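Local coordinates for ribosome inactivating type 1 protein (Iris hollandica, PDB 3MVG) that belongs to the single-chain (type 1) ribosome-inactivating proteins, plant proteins named for their action on ribosomes, at residues I168-R171 / V172-N175. Residues are numbered along the deposited sequence; the frame is centred on the assembly and turned at random.
Sequences IEQR and VTNN
Asn174 N donates to Gln170 O at 2.9 Å and Thr173 N to Glu169 O at 2.9 Å, two i to i-4 bonds of helix 166-173. For Arg171 O a side chain takes over the role of the backbone: Asn175 ND2 reaches back to it (3.0 Å), tilted from the carbonyl plane, while Asn175 N turns to Val172 O. An asparagine suits this place because its short amide can serve a carbonyl one turn back; its ND2 also bonds Thr240 of the second subunit.

Packing is tight on the inward side, where Val172 is buried against Tyr16, Leu158 and Thr162, and Thr173 against Tyr16 and Ser17. Val172 sets CG2 beside its own backbone N and 3.6 Å from Ile168 O, a compact apolar branch suited to a space between helices.

Gln170 and Asn174, one turn apart, form a close, buried pair sealed by the second subunit. Gln170 CG lies 3.6 Å from Asn174 ND2, and their amide planes are 33° apart. The long chain of Gln170 lets NE2 reach Arg166 O of that subunit, while Asn174 ND2 bonds Thr240 O there. The looser side belongs to partly exposed Arg171, whose chain bends so that NH1 makes a weak bond to Ala167 O, while NH2 bonds a glycerol.

Glu169 is salt-bridged to Arg24 of helix 13-27, against which Thr173 also packs; apolar Ile168 and Val172 rest on helix 146-164, and Ile168 further touches helix 192-199, so the short helix 166-173 is wedged among three others.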
ATOM      1  N   ILE A 168      -2.943   6.501  -0.137  1.00 11.07           N
ATOM      2  CA  ILE A 168      -3.163   7.099   1.185  1.00 10.95           C
ATOM      3  C   ILE A 168      -3.363   6.003   2.239  1.00 11.12           C
ATOM      4  O   ILE A 168      -2.792   6.081   3.332  1.00 11.49           O
ATOM      5  CB  ILE A 168      -4.310   8.138   1.180  1.00 11.03           C
ATOM      6  CG1 ILE A 168      -4.070   9.172   0.070  1.00 11.37           C
ATOM      7  CG2 ILE A 168      -4.425   8.811   2.561  1.00 11.73           C
ATOM      8  CD1 ILE A 168      -5.181  10.198  -0.092  1.00 11.65           C
ATOM      9  N   GLU A 169      -4.153   4.980   1.915  1.00 10.77           N
ATOM     10  CA  GLU A 169      -4.263   3.794   2.764  1.00 10.94           C
ATOM     11  C   GLU A 169      -2.883   3.272   3.170  1.00 11.54           C
ATOM     12  O   GLU A 169      -2.647   2.958   4.340  1.00 11.88           O
ATOM     13  CB  GLU A 169      -5.036   2.700   2.036  1.00 10.20           C
ATOM     14  CG  GLU A 169      -5.103   1.410   2.816  1.00 10.51           C
ATOM     15  CD  GLU A 169      -5.818   0.307   2.077  1.00 11.22           C
ATOM     16  OE1 GLU A 169      -6.011  -0.772   2.669  1.00 12.52           O
ATOM     17  OE2 GLU A 169      -6.211   0.511   0.909  1.00 11.18           O
ATOM     18  N   GLN A 170      -1.974   3.179   2.204  1.00 12.21           N
ATOM     19  CA  GLN A 170      -0.615   2.680   2.433  1.00 13.64           C
ATOM     20  C   GLN A 170       0.123   3.443   3.535  1.00 12.64           C
ATOM     21  O   GLN A 170       0.812   2.832   4.373  1.00 12.72           O
ATOM     22  CB  GLN A 170       0.181   2.757   1.128  1.00 14.75           C
ATOM     23  CG  GLN A 170       1.645   2.469   1.277  1.00 18.73           C
ATOM     24  CD  GLN A 170       1.949   1.016   1.125  0.70 21.28           C
ATOM     25  OE1 GLN A 170       1.479   0.173   1.891  0.70 23.55           O
ATOM     26  NE2 GLN A 170       2.727   0.703   0.119  0.70 22.71           N
ATOM     27  N   ARG A 171      -0.013   4.769   3.521  0.50 12.41           N
ATOM     28  CA  ARG A 171       0.597   5.623   4.538  0.50 12.38           C
ATOM     29  C   ARG A 171       0.116   5.198   5.922  0.50 11.69           C
ATOM     30  O   ARG A 171       0.910   5.097   6.861  0.50 11.46           O
ATOM     31  CB  ARG A 171       0.251   7.097   4.301  0.50 12.65           C
ATOM     32  CG  ARG A 171       0.549   7.628   2.906  0.50 14.54           C
ATOM     33  CD  ARG A 171       1.944   7.249   2.458  0.50 17.12           C
ATOM     34  NE  ARG A 171       2.472   8.157   1.440  0.50 18.00           N
ATOM     35  CZ  ARG A 171       2.402   7.943   0.132  0.50 19.44           C
ATOM     36  NH1 ARG A 171       1.808   6.853  -0.338  0.50 19.33           N
ATOM     37  NH2 ARG A 171       2.924   8.825  -0.712  0.50 20.81           N
ATOM     38  N   VAL A 172      -1.187   4.945   6.034  1.00 11.17           N
ATOM     39  CA  VAL A 172      -1.801   4.535   7.293  1.00 11.09           C
ATOM     40  C   VAL A 172      -1.293   3.158   7.716  1.00 10.85           C
ATOM     41  O   VAL A 172      -0.832   2.977   8.846  1.00 10.26           O
ATOM     42  CB  VAL A 172      -3.352   4.548   7.202  1.00 11.39           C
ATOM     43  CG1 VAL A 172      -3.972   4.161   8.534  1.00 12.26           C
ATOM     44  CG2 VAL A 172      -3.843   5.922   6.788  1.00 12.94           C
ATOM     45  N   THR A 173      -1.345   2.177   6.825  1.00 10.77           N
ATOM     46  CA  THR A 173      -0.934   0.833   7.232  1.00 12.00           C
ATOM     47  C   THR A 173       0.565   0.745   7.517  1.00 11.46           C
ATOM     48  O   THR A 173       0.966  -0.036   8.378  1.00 12.09           O
ATOM     49  CB  THR A 173      -1.396  -0.252   6.250  1.00 12.81           C
ATOM     50  OG1 THR A 173      -0.842   0.018   4.970  1.00 13.91           O
ATOM     51  CG2 THR A 173      -2.920  -0.267   6.142  1.00 13.79           C
ATOM     52  N   ASN A 174       1.376   1.574   6.868  1.00 11.19           N
ATOM     53  CA  ASN A 174       2.812   1.632   7.185  1.00 11.64           C
ATOM     54  C   ASN A 174       3.097   2.114   8.608  1.00 11.80           C
ATOM     55  O   ASN A 174       4.218   1.998   9.110  1.00 13.83           O
ATOM     56  CB  ASN A 174       3.528   2.571   6.226  1.00 11.32           C
ATOM     57  CG  ASN A 174       3.667   2.007   4.816  1.00 11.20           C
ATOM     58  OD1 ASN A 174       3.371   0.844   4.556  1.00 12.29           O
ATOM     59  ND2 ASN A 174       4.098   2.857   3.895  1.00 12.03           N
ATOM     60  N   ASN A 175       2.083   2.686   9.242  1.00 11.18           N
ATOM     61  CA  ASN A 175       2.224   3.213  10.587  1.00 11.12           C
ATOM     62  C   ASN A 175       1.437   2.449  11.637  1.00 11.01           C
ATOM     63  O   ASN A 175       1.371   2.876  12.787  1.00 12.44           O
ATOM     64  CB  ASN A 175       1.918   4.703  10.571  1.00 11.31           C
ATOM     65  CG  ASN A 175       3.064   5.487  10.011  1.00 11.13           C
ATOM     66  OD1 ASN A 175       4.155   5.481  10.588  1.00 12.50           O
ATOM     67  ND2 ASN A 175       2.864   6.124   8.860  1.00 11.80           N
TER